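Local coordinates for arylalkylamine N-Acetyltransferase 2 (Aedes aegypti, PDB 4FD5), which probably transfers acyl groups from acyl-CoA to arylalkylamines, making N-acetyldopamine from dopamine and long-chain N-acylserotonins from serotonin, at residues N7-Y19 with L57-N71. Numbering follows the deposited sequence.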
ATOM      1  N   ASN A   7      -9.874   0.041 -22.774  1.00 45.21           N
ATOM      2  CA  ASN A   7      -9.016  -0.394 -23.863  1.00 46.20           C
ATOM      3  C   ASN A   7      -9.111  -1.881 -24.112  1.00 46.98           C
ATOM      4  O   ASN A   7     -10.121  -2.523 -23.828  1.00 50.33           O
ATOM      5  CB  ASN A   7      -7.551  -0.098 -23.515  1.00 44.82           C
ATOM      6  CG  ASN A   7      -7.180   1.328 -23.727  1.00 42.80           C
ATOM      7  OD1 ASN A   7      -6.231   1.623 -24.450  1.00 45.46           O
ATOM      8  ND2 ASN A   7      -7.945   2.232 -23.142  1.00 44.74           N
ATOM      9  N   ASN A   8      -8.039  -2.400 -24.693  1.00 46.20           N
ATOM     10  CA  ASN A   8      -7.614  -3.750 -24.414  1.00 44.91           C
ATOM     11  C   ASN A   8      -6.453  -3.600 -23.442  1.00 41.17           C
ATOM     12  O   ASN A   8      -5.298  -3.469 -23.844  1.00 40.54           O
ATOM     13  CB  ASN A   8      -7.192  -4.488 -25.680  1.00 49.13           C
ATOM     14  CG  ASN A   8      -8.271  -5.427 -26.188  1.00 54.09           C
ATOM     15  OD1 ASN A   8      -9.057  -5.962 -25.405  1.00 55.92           O
ATOM     16  ND2 ASN A   8      -8.322  -5.622 -27.503  1.00 56.11           N
ATOM     17  N   ILE A   9      -6.786  -3.556 -22.158  1.00 37.57           N
ATOM     18  CA  ILE A   9      -5.796  -3.423 -21.104  1.00 33.01           C
ATOM     19  C   ILE A   9      -5.248  -4.806 -20.797  1.00 30.52           C
ATOM     20  O   ILE A   9      -5.992  -5.788 -20.778  1.00 30.47           O
ATOM     21  CB  ILE A   9      -6.419  -2.808 -19.828  1.00 29.93           C
ATOM     22  CG1 ILE A   9      -6.967  -1.405 -20.109  1.00 34.20           C
ATOM     23  CG2 ILE A   9      -5.404  -2.759 -18.700  1.00 26.36           C
ATOM     24  CD1 ILE A   9      -5.901  -0.350 -20.268  1.00 34.26           C
ATOM     25  N   ARG A  10      -3.943  -4.870 -20.559  1.00 25.10           N
ATOM     26  CA  ARG A  10      -3.248  -6.111 -20.286  1.00 28.04           C
ATOM     27  C   ARG A  10      -2.739  -6.050 -18.847  1.00 23.59           C
ATOM     28  O   ARG A  10      -2.403  -4.973 -18.359  1.00 24.95           O
ATOM     29  CB  ARG A  10      -2.073  -6.220 -21.259  1.00 30.58           C
ATOM     30  CG  ARG A  10      -1.390  -7.548 -21.312  1.00 34.15           C
ATOM     31  CD  ARG A  10      -0.424  -7.600 -22.497  1.00 37.66           C
ATOM     32  NE  ARG A  10       0.701  -6.669 -22.364  1.00 38.08           N
ATOM     33  CZ  ARG A  10       0.765  -5.471 -22.941  1.00 37.25           C
ATOM     34  NH1 ARG A  10      -0.236  -5.038 -23.698  1.00 36.88           N
ATOM     35  NH2 ARG A  10       1.832  -4.701 -22.761  1.00 37.90           N
ATOM     36  N   PHE A  11      -2.712  -7.185 -18.164  1.00 21.89           N
ATOM     37  CA  PHE A  11      -2.137  -7.246 -16.812  1.00 21.68           C
ATOM     38  C   PHE A  11      -0.863  -8.066 -16.840  1.00 22.68           C
ATOM     39  O   PHE A  11      -0.825  -9.163 -17.420  1.00 25.36           O
ATOM     40  CB  PHE A  11      -3.140  -7.813 -15.799  1.00 20.84           C
ATOM     41  CG  PHE A  11      -4.372  -6.985 -15.667  1.00 21.85           C
ATOM     42  CD1 PHE A  11      -5.465  -7.220 -16.483  1.00 23.99           C
ATOM     43  CD2 PHE A  11      -4.431  -5.942 -14.761  1.00 20.02           C
ATOM     44  CE1 PHE A  11      -6.603  -6.446 -16.381  1.00 24.65           C
ATOM     45  CE2 PHE A  11      -5.565  -5.157 -14.656  1.00 19.79           C
ATOM     46  CZ  PHE A  11      -6.651  -5.410 -15.468  1.00 21.22           C
ATOM     47  N   GLU A  12       0.187  -7.526 -16.229  1.00 18.75           N
ATOM     48  CA  GLU A  12       1.490  -8.182 -16.245  1.00 19.04           C
ATOM     49  C   GLU A  12       2.182  -8.024 -14.900  1.00 19.02           C
ATOM     50  O   GLU A  12       1.965  -7.044 -14.201  1.00 17.44           O
ATOM     51  CB  GLU A  12       2.390  -7.562 -17.316  1.00 22.80           C
ATOM     52  CG  GLU A  12       1.808  -7.537 -18.731  1.00 27.38           C
ATOM     53  CD  GLU A  12       1.753  -8.914 -19.365  1.00 32.94           C
ATOM     54  OE1 GLU A  12       2.430  -9.835 -18.857  1.00 32.53           O
ATOM     55  OE2 GLU A  12       1.035  -9.075 -20.376  1.00 36.62           O
ATOM     56  N   THR A  13       3.037  -8.977 -14.556  1.00 17.96           N
ATOM     57  CA  THR A  13       3.913  -8.799 -13.396  1.00 18.32           C
ATOM     58  C   THR A  13       4.945  -7.731 -13.764  1.00 18.00           C
ATOM     59  O   THR A  13       5.440  -7.720 -14.888  1.00 20.20           O
ATOM     60  CB  THR A  13       4.601 -10.127 -13.026  1.00 19.99           C
ATOM     61  OG1 THR A  13       3.605 -11.121 -12.738  1.00 22.67           O
ATOM     62  CG2 THR A  13       5.514  -9.942 -11.811  1.00 21.10           C
ATOM     63  N   ILE A  14       5.273  -6.828 -12.838  1.00 16.81           N
ATOM     64  CA  ILE A  14       6.148  -5.703 -13.173  1.00 15.12           C
ATOM     65  C   ILE A  14       7.600  -6.121 -13.133  1.00 17.40           C
ATOM     66  O   ILE A  14       8.105  -6.527 -12.085  1.00 18.68           O
ATOM     67  CB  ILE A  14       5.950  -4.497 -12.220  1.00 13.61           C
ATOM     68  CG1 ILE A  14       4.460  -4.130 -12.173  1.00 14.14           C
ATOM     69  CG2 ILE A  14       6.776  -3.301 -12.710  1.00 15.92           C
ATOM     70  CD1 ILE A  14       4.119  -2.965 -11.262  1.00 14.81           C
ATOM     71  N   SER A  15       8.252  -6.032 -14.289  1.00 16.99           N
ATOM     72  CA  SER A  15       9.661  -6.386 -14.441  1.00 17.66           C
ATOM     73  C   SER A  15      10.511  -5.132 -14.378  1.00 17.05           C
ATOM     74  O   SER A  15       9.994  -4.021 -14.459  1.00 16.40           O
ATOM     75  CB  SER A  15       9.881  -7.088 -15.786  1.00 20.92           C
ATOM     76  OG  SER A  15       9.756  -6.157 -16.844  1.00 25.44           O
ATOM     77  N   SER A  16      11.823  -5.302 -14.254  1.00 18.57           N
ATOM     78  CA  SER A  16      12.707  -4.154 -14.021  1.00 16.49           C
ATOM     79  C   SER A  16      12.673  -3.092 -15.128  1.00 17.48           C
ATOM     80  O   SER A  16      12.905  -1.911 -14.856  1.00 16.64           O
ATOM     81  CB  SER A  16      14.153  -4.609 -13.764  1.00 19.68           C
ATOM     82  OG  SER A  16      14.741  -5.185 -14.926  1.00 19.36           O
ATOM     83  N   LYS A  17      12.397  -3.506 -16.367  1.00 18.77           N
ATOM     84  CA  LYS A  17      12.355  -2.551 -17.471  1.00 17.76           C
ATOM     85  C   LYS A  17      11.236  -1.528 -17.294  1.00 16.93           C
ATOM     86  O   LYS A  17      11.246  -0.482 -17.918  1.00 18.62           O
ATOM     87  CB  LYS A  17      12.217  -3.265 -18.816  1.00 21.35           C
ATOM     88  CG  LYS A  17      13.444  -4.075 -19.187  1.00 25.01           C
ATOM     89  CD  LYS A  17      13.458  -4.338 -20.681  1.00 28.22           C
ATOM     90  CE  LYS A  17      14.705  -5.119 -21.098  1.00 29.90           C
ATOM     91  NZ  LYS A  17      14.736  -5.361 -22.566  1.00 32.14           N
ATOM     92  N   TYR A  18      10.275  -1.847 -16.430  1.00 16.31           N
ATOM     93  CA  TYR A  18       9.148  -0.956 -16.170  1.00 16.67           C
ATOM     94  C   TYR A  18       9.267  -0.187 -14.862  1.00 15.51           C
ATOM     95  O   TYR A  18       8.425   0.680 -14.591  1.00 15.70           O
ATOM     96  CB  TYR A  18       7.825  -1.728 -16.164  1.00 15.73           C
ATOM     97  CG  TYR A  18       7.436  -2.206 -17.532  1.00 17.46           C
ATOM     98  CD1 TYR A  18       6.613  -1.439 -18.335  1.00 18.50           C
ATOM     99  CD2 TYR A  18       7.908  -3.407 -18.022  1.00 18.62           C
ATOM    100  CE1 TYR A  18       6.253  -1.869 -19.604  1.00 21.36           C
ATOM    101  CE2 TYR A  18       7.563  -3.842 -19.300  1.00 20.86           C
ATOM    102  CZ  TYR A  18       6.727  -3.065 -20.075  1.00 24.39           C
ATOM    103  OH  TYR A  18       6.361  -3.474 -21.342  1.00 26.43           O
ATOM    104  N   TYR A  19      10.305  -0.469 -14.065  1.00 14.99           N
ATOM    105  CA  TYR A  19      10.380   0.198 -12.774  1.00 14.92           C
ATOM    106  C   TYR A  19      10.319   1.731 -12.884  1.00 16.25           C
ATOM    107  O   TYR A  19       9.570   2.379 -12.151  1.00 15.51           O
ATOM    108  CB  TYR A  19      11.624  -0.209 -11.979  1.00 14.45           C
ATOM    109  CG  TYR A  19      11.718  -1.644 -11.498  1.00 14.36           C
ATOM    110  CD1 TYR A  19      10.647  -2.531 -11.571  1.00 14.73           C
ATOM    111  CD2 TYR A  19      12.906  -2.109 -10.949  1.00 15.89           C
ATOM    112  CE1 TYR A  19      10.769  -3.847 -11.118  1.00 13.77           C
ATOM    113  CE2 TYR A  19      13.027  -3.383 -10.501  1.00 15.02           C
ATOM    114  CZ  TYR A  19      11.969  -4.255 -10.575  1.00 15.05           C
ATOM    115  OH  TYR A  19      12.150  -5.538 -10.122  1.00 17.88           O
ATOM    116  N   LEU A  57      10.726   0.987  -4.802  1.00 14.76           N
ATOM    117  CA  LEU A  57      11.672   0.183  -5.578  1.00 14.95           C
ATOM    118  C   LEU A  57      11.974  -1.129  -4.864  1.00 14.94           C
ATOM    119  O   LEU A  57      11.965  -2.198  -5.479  1.00 15.25           O
ATOM    120  CB  LEU A  57      12.944   0.975  -5.868  1.00 17.03           C
ATOM    121  CG  LEU A  57      13.992   0.260  -6.719  1.00 18.96           C
ATOM    122  CD1 LEU A  57      13.429  -0.132  -8.076  1.00 18.02           C
ATOM    123  CD2 LEU A  57      15.187   1.198  -6.876  1.00 19.76           C
ATOM    124  N   SER A  58      12.221  -1.053  -3.558  1.00 14.47           N
ATOM    125  CA  SER A  58      12.436  -2.271  -2.787  1.00 16.19           C
ATOM    126  C   SER A  58      11.251  -3.228  -2.937  1.00 16.84           C
ATOM    127  O   SER A  58      11.422  -4.432  -3.144  1.00 17.25           O
ATOM    128  CB  SER A  58      12.668  -1.947  -1.313  1.00 19.77           C
ATOM    129  OG  SER A  58      13.112  -3.104  -0.625  1.00 27.24           O
ATOM    130  N   THR A  59      10.045  -2.678  -2.854  1.00 15.43           N
ATOM    131  CA  THR A  59       8.849  -3.496  -3.013  1.00 14.02           C
ATOM    132  C   THR A  59       8.783  -4.156  -4.400  1.00 14.14           C
ATOM    133  O   THR A  59       8.532  -5.364  -4.512  1.00 13.89           O
ATOM    134  CB  THR A  59       7.597  -2.655  -2.764  1.00 14.69           C
ATOM    135  OG1 THR A  59       7.582  -2.273  -1.382  1.00 15.69           O
ATOM    136  CG2 THR A  59       6.317  -3.468  -3.094  1.00 13.52           C
ATOM    137  N   LEU A  60       9.016  -3.355  -5.438  1.00 14.57           N
ATOM    138  CA  LEU A  60       9.007  -3.837  -6.809  1.00 14.56           C
ATOM    139  C   LEU A  60       9.936  -5.032  -6.977  1.00 15.65           C
ATOM    140  O   LEU A  60       9.598  -5.989  -7.663  1.00 14.95           O
ATOM    141  CB  LEU A  60       9.395  -2.727  -7.796  1.00 14.49           C
ATOM    142  CG  LEU A  60       8.282  -1.714  -8.093  1.00 14.34           C
ATOM    143  CD1 LEU A  60       8.800  -0.469  -8.824  1.00 15.56           C
ATOM    144  CD2 LEU A  60       7.173  -2.381  -8.891  1.00 15.88           C
ATOM    145  N   LYS A  61      11.099  -4.983  -6.334  1.00 16.76           N
ATOM    146  CA  LYS A  61      12.052  -6.086  -6.492  1.00 16.46           C
ATOM    147  C   LYS A  61      11.618  -7.432  -5.901  1.00 17.51           C
ATOM    148  O   LYS A  61      12.253  -8.466  -6.165  1.00 19.47           O
ATOM    149  CB  LYS A  61      13.420  -5.670  -5.969  1.00 17.72           C
ATOM    150  CG  LYS A  61      14.057  -4.632  -6.862  1.00 17.30           C
ATOM    151  CD  LYS A  61      15.252  -3.966  -6.205  1.00 19.08           C
ATOM    152  CE  LYS A  61      15.852  -2.940  -7.147  1.00 23.53           C
ATOM    153  NZ  LYS A  61      17.014  -2.221  -6.561  1.00 24.93           N
ATOM    154  N   ASP A  62      10.533  -7.444  -5.128  1.00 15.65           N
ATOM    155  CA  ASP A  62       9.947  -8.714  -4.675  1.00 17.89           C
ATOM    156  C   ASP A  62       9.283  -9.498  -5.815  1.00 16.93           C
ATOM    157  O   ASP A  62       8.888 -10.655  -5.632  1.00 18.21           O
ATOM    158  CB  ASP A  62       8.930  -8.502  -3.543  1.00 17.62           C
ATOM    159  CG  ASP A  62       9.581  -8.250  -2.192  1.00 21.18           C
ATOM    160  OD1 ASP A  62      10.810  -8.484  -2.036  1.00 20.85           O
ATOM    161  OD2 ASP A  62       8.856  -7.817  -1.271  1.00 21.37           O
ATOM    162  N   ASN A  63       9.148  -8.852  -6.974  1.00 16.02           N
ATOM    163  CA  ASN A  63       8.689  -9.499  -8.194  1.00 17.75           C
ATOM    164  C   ASN A  63       7.274 -10.063  -8.073  1.00 16.45           C
ATOM    165  O   ASN A  63       6.950 -11.091  -8.669  1.00 19.05           O
ATOM    166  CB  ASN A  63       9.633 -10.643  -8.576  1.00 20.49           C
ATOM    167  CG  ASN A  63       9.566 -10.977 -10.053  1.00 26.05           C
ATOM    168  OD1 ASN A  63       9.289 -10.110 -10.886  1.00 26.61           O
ATOM    169  ND2 ASN A  63       9.827 -12.241 -10.388  1.00 29.67           N
ATOM    170  N   VAL A  64       6.429  -9.394  -7.298  1.00 15.11           N
ATOM    171  CA  VAL A  64       5.030  -9.823  -7.165  1.00 15.51           C
ATOM    172  C   VAL A  64       4.048  -8.681  -7.402  1.00 14.24           C
ATOM    173  O   VAL A  64       2.863  -8.808  -7.069  1.00 13.99           O
ATOM    174  CB  VAL A  64       4.712 -10.523  -5.813  1.00 17.15           C
ATOM    175  CG1 VAL A  64       5.407 -11.889  -5.734  1.00 18.62           C
ATOM    176  CG2 VAL A  64       5.103  -9.647  -4.630  1.00 15.35           C
ATOM    177  N   SER A  65       4.530  -7.575  -7.972  1.00 13.40           N
ATOM    178  CA  SER A  65       3.647  -6.448  -8.273  1.00 12.25           C
ATOM    179  C   SER A  65       2.996  -6.612  -9.644  1.00 14.38           C
ATOM    180  O   SER A  65       3.572  -7.229 -10.537  1.00 15.07           O
ATOM    181  CB  SER A  65       4.425  -5.131  -8.230  1.00 13.05           C
ATOM    182  OG  SER A  65       4.992  -4.942  -6.943  1.00 13.53           O
ATOM    183  N   ILE A  66       1.805  -6.032  -9.816  1.00 13.84           N
ATOM    184  CA  ILE A  66       1.062  -6.155 -11.074  1.00 14.02           C
ATOM    185  C   ILE A  66       0.835  -4.772 -11.679  1.00 11.83           C
ATOM    186  O   ILE A  66       0.559  -3.823 -10.958  1.00 13.79           O
ATOM    187  CB  ILE A  66      -0.325  -6.764 -10.821  1.00 12.66           C
ATOM    188  CG1 ILE A  66      -0.224  -8.075 -10.038  1.00 16.62           C
ATOM    189  CG2 ILE A  66      -1.086  -6.943 -12.136  1.00 16.02           C
ATOM    190  CD1 ILE A  66       0.406  -9.177 -10.786  1.00 17.88           C
ATOM    191  N   MET A  67       0.998  -4.641 -12.992  1.00 13.80           N
ATOM    192  CA  MET A  67       0.593  -3.441 -13.703  1.00 13.77           C
ATOM    193  C   MET A  67      -0.522  -3.750 -14.694  1.00 14.90           C
ATOM    194  O   MET A  67      -0.600  -4.857 -15.275  1.00 15.37           O
ATOM    195  CB  MET A  67       1.773  -2.799 -14.454  1.00 14.91           C
ATOM    196  CG  MET A  67       2.467  -3.742 -15.399  1.00 15.62           C
ATOM    197  SD  MET A  67       3.892  -2.924 -16.151  1.00 18.89           S
ATOM    198  CE  MET A  67       4.413  -4.221 -17.292  1.00 22.09           C
ATOM    199  N   ALA A  68      -1.399  -2.766 -14.838  1.00 14.25           N
ATOM    200  CA  ALA A  68      -2.332  -2.698 -15.937  1.00 16.66           C
ATOM    201  C   ALA A  68      -1.728  -1.735 -16.940  1.00 16.90           C
ATOM    202  O   ALA A  68      -1.460  -0.554 -16.635  1.00 18.04           O
ATOM    203  CB  ALA A  68      -3.691  -2.179 -15.462  1.00 16.87           C
ATOM    204  N   ILE A  69      -1.511  -2.263 -18.137  1.00 19.71           N
ATOM    205  CA  ILE A  69      -0.816  -1.530 -19.181  1.00 21.81           C
ATOM    206  C   ILE A  69      -1.665  -1.503 -20.464  1.00 24.37           C
ATOM    207  O   ILE A  69      -2.257  -2.507 -20.856  1.00 24.12           O
ATOM    208  CB  ILE A  69       0.612  -2.130 -19.369  1.00 25.04           C
ATOM    209  CG1 ILE A  69       1.453  -1.263 -20.292  1.00 27.97           C
ATOM    210  CG2 ILE A  69       0.545  -3.539 -19.860  1.00 25.25           C
ATOM    211  CD1 ILE A  69       2.939  -1.589 -20.203  1.00 28.80           C
ATOM    212  N   SER A  70      -1.753  -0.337 -21.083  1.00 25.48           N
ATOM    213  CA  SER A  70      -2.642  -0.150 -22.226  1.00 29.33           C
ATOM    214  C   SER A  70      -1.986  -0.607 -23.525  1.00 33.50           C
ATOM    215  O   SER A  70      -0.812  -0.979 -23.535  1.00 30.86           O
ATOM    216  CB  SER A  70      -3.083   1.307 -22.335  1.00 31.34           C
ATOM    217  OG  SER A  70      -1.985   2.143 -22.643  1.00 32.90           O
ATOM    218  N   ASN A  71      -2.754  -0.578 -24.613  1.00 36.88           N
ATOM    219  CA  ASN A  71      -2.270  -1.005 -25.932  1.00 38.71           C
ATOM    220  C   ASN A  71      -1.039  -0.232 -26.401  1.00 40.79           C
ATOM    221  O   ASN A  71      -0.176  -0.780 -27.093  1.00 43.13           O
ATOM    222  CB  ASN A  71      -3.388  -0.889 -26.970  1.00 42.69           C
ATOM    223  CG  ASN A  71      -3.750   0.558 -27.282  1.00 45.82           C
ATOM    224  OD1 ASN A  71      -3.716   1.422 -26.407  1.00 45.68           O
ATOM    225  ND2 ASN A  71      -4.092   0.825 -28.541  1.00 49.94           N
TER
HETATM  226  O   HOH W   1      -2.714  -3.586 -23.765  1.00 37.13           O
HETATM  227  O   HOH W   2       7.226  -6.713  -9.354  1.00 15.33           O
HETATM  228  O   HOH W   3      10.519  -7.429 -11.092  1.00 20.33           O
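The Tyr-18 ring lies over the terminal methyl of Met-67, whose CE sits 3.5 Å from the ring centroid, only 4° off the normal, a CH-pi contact to which SD adds a Met-aromatic one. The contact lies at the edge of the GNAT-fold sheet, where strand 10-13, outermost in the chain, runs antiparallel to 66-69; Tyr-18 comes from the turn before helix 19-29. Met-67 CG stands between backbone N and carbonyl carbon (chi1 55°), and the extended chain beyond it carries CE to the ring; an unbranched thioether suits this long reach. Ile-69 CD1 meets Tyr-18 CE1 at 3.4 Å, and its CG2 packs over one face of the Arg-10 guanidinium. Glu-12 OE2 meets Arg-10 NE in the guanidinium plane, a salt bridge of 3.1 Å, a charged pair fitting for the surface.

On the other sheet face small Ala-68 admits Phe-11, CB to CE2 3.6 Å, and Leu-147, Lys-150 and Lys-154 of helix 147-161 also touch the Phe-11 side chain. Arg-10 with Ile-69 and Glu-12 with Met-67 are hydrogen-bonded pairs; beyond them Ile-14 N still reaches Ser-65 O, though from above the carbonyl plane. Just past the strand, the Ile-14 side chain packs CG1 on Met-67 CB and CD1 on Leu-60 CD2, its branches bridging strand 66-69 and helix 50-60.

Tyr-19, opening helix 19-29, is held between Ser-16 CA over one face and Leu-60 CB over the opposite one. Its phenol suits a half-covered place: the ring packs on aliphatic groups while OH donates to a water, 2.7 Å away, which in turn donates to Ile-14 O and Asn-63 OD1.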